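Local coordinates for Lmo1499 protein (Listeria monocytogenes, PDB 4IIW) that probably acts as a membrane-bound lytic transglycosylase that cleaves nascent peptidoglycan strands endolytically and so terminates their elongation, at residues I113-I122 with G295-S303. Residues are numbered along the deposited sequence; the frame is centred on the assembly and turned at random.
Sequences IPEGYTLDQI and GPISNSGDS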
ATOM      1  N   ILE B 113      13.864 -37.620 -24.163  1.00 51.51           N
ATOM      2  CA  ILE B 113      13.754 -37.216 -25.568  1.00 50.74           C
ATOM      3  C   ILE B 113      12.629 -38.021 -26.234  1.00 51.87           C
ATOM      4  O   ILE B 113      12.778 -39.216 -26.497  1.00 50.89           O
ATOM      5  CB  ILE B 113      15.078 -37.442 -26.344  1.00 48.70           C
ATOM      6  CG1 ILE B 113      16.235 -36.669 -25.689  1.00 48.08           C
ATOM      7  CG2 ILE B 113      14.915 -37.008 -27.775  1.00 42.82           C
ATOM      8  CD1 ILE B 113      16.047 -35.161 -25.660  1.00 49.18           C
ATOM      9  N   PRO B 114      11.496 -37.380 -26.496  1.00 52.23           N
ATOM     10  CA  PRO B 114      10.401 -38.101 -27.112  1.00 53.61           C
ATOM     11  C   PRO B 114      10.528 -38.293 -28.627  1.00 53.44           C
ATOM     12  O   PRO B 114      11.378 -37.685 -29.283  1.00 51.73           O
ATOM     13  CB  PRO B 114       9.175 -37.210 -26.821  1.00 56.22           C
ATOM     14  CG  PRO B 114       9.666 -36.041 -25.984  1.00 55.56           C
ATOM     15  CD  PRO B 114      11.149 -35.981 -26.222  1.00 55.35           C
ATOM     16  N   GLU B 115       9.658 -39.143 -29.153  1.00 55.22           N
ATOM     17  CA  GLU B 115       9.543 -39.401 -30.577  1.00 56.37           C
ATOM     18  C   GLU B 115       8.986 -38.176 -31.312  1.00 57.09           C
ATOM     19  O   GLU B 115       8.255 -37.370 -30.738  1.00 57.55           O
ATOM     20  CB  GLU B 115       8.553 -40.522 -30.802  1.00 58.17           C
ATOM     21  CG  GLU B 115       8.881 -41.801 -30.108  1.00 63.45           C
ATOM     22  CD  GLU B 115       7.714 -42.769 -30.121  1.00 74.05           C
ATOM     23  OE1 GLU B 115       6.662 -42.444 -30.731  1.00 78.78           O
ATOM     24  OE2 GLU B 115       7.851 -43.857 -29.522  1.00 79.98           O
ATOM     25  N   GLY B 116       9.305 -38.059 -32.594  1.00 57.06           N
ATOM     26  CA  GLY B 116       8.797 -36.954 -33.407  1.00 58.66           C
ATOM     27  C   GLY B 116       9.484 -35.629 -33.165  1.00 57.95           C
ATOM     28  O   GLY B 116       9.003 -34.590 -33.613  1.00 59.41           O
ATOM     29  N   TYR B 117      10.612 -35.676 -32.467  1.00 56.26           N
ATOM     30  CA  TYR B 117      11.386 -34.491 -32.166  1.00 57.11           C
ATOM     31  C   TYR B 117      12.508 -34.245 -33.161  1.00 55.94           C
ATOM     32  O   TYR B 117      13.167 -35.177 -33.622  1.00 54.40           O
ATOM     33  CB  TYR B 117      11.981 -34.579 -30.752  1.00 57.09           C
ATOM     34  CG  TYR B 117      11.174 -33.883 -29.694  1.00 60.86           C
ATOM     35  CD1 TYR B 117       9.794 -34.002 -29.665  1.00 66.37           C
ATOM     36  CD2 TYR B 117      11.798 -33.146 -28.679  1.00 62.49           C
ATOM     37  CE1 TYR B 117       9.033 -33.364 -28.685  1.00 70.77           C
ATOM     38  CE2 TYR B 117      11.039 -32.502 -27.678  1.00 66.29           C
ATOM     39  CZ  TYR B 117       9.654 -32.620 -27.698  1.00 69.96           C
ATOM     40  OH  TYR B 117       8.859 -32.013 -26.752  1.00 74.47           O
ATOM     41  N   THR B 118      12.716 -32.965 -33.460  1.00 56.73           N
ATOM     42  CA  THR B 118      13.775 -32.499 -34.343  1.00 55.90           C
ATOM     43  C   THR B 118      14.978 -32.151 -33.495  1.00 54.35           C
ATOM     44  O   THR B 118      14.876 -32.054 -32.273  1.00 53.83           O
ATOM     45  CB  THR B 118      13.357 -31.215 -35.028  1.00 58.95           C
ATOM     46  OG1 THR B 118      13.233 -30.163 -34.044  1.00 60.38           O
ATOM     47  CG2 THR B 118      12.022 -31.409 -35.743  1.00 59.29           C
ATOM     48  N   LEU B 119      16.117 -31.917 -34.128  1.00 54.16           N
ATOM     49  CA  LEU B 119      17.328 -31.557 -33.367  1.00 53.32           C
ATOM     50  C   LEU B 119      17.115 -30.253 -32.579  1.00 54.20           C
ATOM     51  O   LEU B 119      17.651 -30.089 -31.495  1.00 55.40           O
ATOM     52  CB  LEU B 119      18.554 -31.412 -34.278  1.00 52.38           C
ATOM     53  CG  LEU B 119      19.015 -32.604 -35.129  1.00 51.49           C
ATOM     54  CD1 LEU B 119      20.249 -32.188 -35.940  1.00 49.85           C
ATOM     55  CD2 LEU B 119      19.318 -33.838 -34.295  1.00 44.19           C
ATOM     56  N   ASP B 120      16.318 -29.333 -33.107  1.00 56.38           N
ATOM     57  CA  ASP B 120      16.099 -28.059 -32.403  1.00 58.48           C
ATOM     58  C   ASP B 120      15.422 -28.306 -31.040  1.00 56.98           C
ATOM     59  O   ASP B 120      15.818 -27.738 -30.024  1.00 55.44           O
ATOM     60  CB  ASP B 120      15.257 -27.082 -33.237  1.00 59.81           C
ATOM     61  CG  ASP B 120      15.598 -25.632 -32.941  1.00 64.88           C
ATOM     62  OD1 ASP B 120      16.651 -25.174 -33.451  1.00 68.15           O
ATOM     63  OD2 ASP B 120      14.818 -24.941 -32.237  1.00 66.93           O
ATOM     64  N   GLN B 121      14.415 -29.176 -31.049  1.00 56.48           N
ATOM     65  CA  GLN B 121      13.651 -29.511 -29.845  1.00 56.93           C
ATOM     66  C   GLN B 121      14.496 -30.315 -28.860  1.00 54.62           C
ATOM     67  O   GLN B 121      14.370 -30.151 -27.640  1.00 53.53           O
ATOM     68  CB  GLN B 121      12.371 -30.269 -30.224  1.00 57.61           C
ATOM     69  CG  GLN B 121      11.403 -29.444 -31.063  1.00 59.72           C
ATOM     70  CD  GLN B 121      10.243 -30.247 -31.650  1.00 60.42           C
ATOM     71  OE1 GLN B 121      10.420 -31.348 -32.154  1.00 57.80           O
ATOM     72  NE2 GLN B 121       9.058 -29.658 -31.630  1.00 66.74           N
ATOM     73  N   ILE B 122      15.362 -31.175 -29.394  1.00 52.95           N
ATOM     74  CA  ILE B 122      16.259 -31.952 -28.560  1.00 50.43           C
ATOM     75  C   ILE B 122      17.194 -30.966 -27.887  1.00 51.27           C
ATOM     76  O   ILE B 122      17.531 -31.120 -26.716  1.00 51.52           O
ATOM     77  CB  ILE B 122      17.043 -33.008 -29.379  1.00 49.23           C
ATOM     78  CG1 ILE B 122      16.074 -34.061 -29.936  1.00 50.48           C
ATOM     79  CG2 ILE B 122      18.115 -33.722 -28.514  1.00 43.16           C
ATOM     80  CD1 ILE B 122      16.711 -35.058 -30.921  1.00 48.52           C
ATOM     81  N   GLY B 295      16.878 -36.387 -46.124  1.00 52.38           N
ATOM     82  CA  GLY B 295      17.123 -37.022 -44.840  1.00 51.24           C
ATOM     83  C   GLY B 295      15.859 -36.972 -43.993  1.00 51.43           C
ATOM     84  O   GLY B 295      14.836 -36.437 -44.425  1.00 52.15           O
ATOM     85  N   PRO B 296      15.909 -37.557 -42.796  1.00 51.14           N
ATOM     86  CA  PRO B 296      14.779 -37.561 -41.880  1.00 51.48           C
ATOM     87  C   PRO B 296      14.419 -36.162 -41.430  1.00 52.20           C
ATOM     88  O   PRO B 296      15.274 -35.263 -41.494  1.00 53.66           O
ATOM     89  CB  PRO B 296      15.316 -38.346 -40.672  1.00 51.25           C
ATOM     90  CG  PRO B 296      16.406 -39.180 -41.227  1.00 48.96           C
ATOM     91  CD  PRO B 296      17.014 -38.402 -42.313  1.00 51.14           C
ATOM     92  N   ILE B 297      13.181 -35.991 -40.962  1.00 51.60           N
ATOM     93  CA  ILE B 297      12.708 -34.702 -40.441  1.00 53.25           C
ATOM     94  C   ILE B 297      12.489 -34.736 -38.916  1.00 54.66           C
ATOM     95  O   ILE B 297      11.989 -33.774 -38.322  1.00 57.51           O
ATOM     96  CB  ILE B 297      11.418 -34.250 -41.125  1.00 53.69           C
ATOM     97  CG1 ILE B 297      10.282 -35.249 -40.866  1.00 54.49           C
ATOM     98  CG2 ILE B 297      11.671 -34.073 -42.606  1.00 51.55           C
ATOM     99  CD1 ILE B 297       8.883 -34.727 -41.288  1.00 56.16           C
ATOM    100  N   SER B 298      12.857 -35.855 -38.295  1.00 53.12           N
ATOM    101  CA  SER B 298      12.727 -36.026 -36.853  1.00 54.01           C
ATOM    102  C   SER B 298      13.219 -37.417 -36.503  1.00 51.96           C
ATOM    103  O   SER B 298      13.631 -38.152 -37.388  1.00 52.12           O
ATOM    104  CB  SER B 298      11.261 -35.909 -36.419  1.00 54.68           C
ATOM    105  OG  SER B 298      10.536 -37.029 -36.885  1.00 53.31           O
ATOM    106  N   ASN B 299      13.179 -37.775 -35.220  1.00 51.86           N
ATOM    107  CA  ASN B 299      13.507 -39.142 -34.810  1.00 50.80           C
ATOM    108  C   ASN B 299      12.202 -39.955 -34.811  1.00 50.65           C
ATOM    109  O   ASN B 299      11.137 -39.392 -35.014  1.00 50.18           O
ATOM    110  CB  ASN B 299      14.246 -39.194 -33.470  1.00 52.17           C
ATOM    111  CG  ASN B 299      13.482 -38.555 -32.347  1.00 53.83           C
ATOM    112  OD1 ASN B 299      12.300 -38.209 -32.482  1.00 57.29           O
ATOM    113  ND2 ASN B 299      14.150 -38.401 -31.219  1.00 50.28           N
ATOM    114  N   SER B 300      12.291 -41.263 -34.591  1.00 51.40           N
ATOM    115  CA  SER B 300      11.129 -42.146 -34.688  1.00 52.41           C
ATOM    116  C   SER B 300      11.072 -43.201 -33.608  1.00 54.62           C
ATOM    117  O   SER B 300      12.100 -43.630 -33.097  1.00 54.55           O
ATOM    118  CB  SER B 300      11.171 -42.887 -36.028  1.00 51.73           C
ATOM    119  OG  SER B 300      11.189 -42.002 -37.131  1.00 50.76           O
ATOM    120  N   GLY B 301       9.846 -43.621 -33.286  1.00 58.09           N
ATOM    121  CA  GLY B 301       9.586 -44.683 -32.301  1.00 60.83           C
ATOM    122  C   GLY B 301       9.613 -46.022 -33.017  1.00 61.33           C
ATOM    123  O   GLY B 301       9.611 -46.068 -34.239  1.00 57.60           O
ATOM    124  N   ASP B 302       9.649 -47.118 -32.271  1.00 65.30           N
ATOM    125  CA  ASP B 302       9.693 -48.436 -32.900  1.00 67.00           C
ATOM    126  C   ASP B 302       8.504 -48.657 -33.802  1.00 67.52           C
ATOM    127  O   ASP B 302       8.621 -49.268 -34.871  1.00 66.92           O
ATOM    128  CB  ASP B 302       9.763 -49.532 -31.855  1.00 71.08           C
ATOM    129  CG  ASP B 302      11.138 -49.662 -31.262  1.00 75.66           C
ATOM    130  OD1 ASP B 302      12.081 -49.975 -32.027  1.00 78.16           O
ATOM    131  OD2 ASP B 302      11.276 -49.472 -30.034  1.00 83.48           O
ATOM    132  N   SER B 303       7.358 -48.153 -33.374  1.00 69.22           N
ATOM    133  CA  SER B 303       6.153 -48.295 -34.154  1.00 70.39           C
ATOM    134  C   SER B 303       6.393 -47.845 -35.608  1.00 66.07           C
ATOM    135  O   SER B 303       6.142 -48.588 -36.554  1.00 65.12           O
ATOM    136  CB  SER B 303       5.028 -47.495 -33.515  1.00 72.99           C
ATOM    137  OG  SER B 303       3.825 -47.718 -34.218  1.00 77.38           O
TER
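N299 meets the loop 114-117 with side-chain amide and main chain together, a worked example of an asparagine binding the peptide groups of another loop. Its OD1 accepts from Y117 N at 3.0 Å, with the donor 36° above the carbonyl plane. ND2 gives a weak bond to P114 O (3.5 Å). With chi1 at 58°, CG lies between the backbone N and the carbonyl carbon, which carries OD1 over the residue's own main chain, where Y117 N can reach it, and sends ND2 outward. That main chain pairs with the same loop: N299 N donates to Y117 O at 3.1 Å, and G116 N reaches N299 O in a weak bond. The methyls of I113 and I122 border the ND2 end, CG2 of I113 at 3.8 Å from ND2. Alongside, S298 CB packs on G116 C, T118 CG2 rests against I297 O, and the extended E115 side chain lies over G301 CA.

Further out, L176 O takes a second bond from N299 ND2, while K231 NZ hydrogen-bonds to G116 O. T118 and Q121 close a capping box at the start of helix 119-129. The I297 side chain is about 7 Å from that of E232, predicted to be important for catalytic activity. A firm bond at OD1 and two at ND2, one weak, should restrict the amide's rotation, joining two loops far apart in sequence.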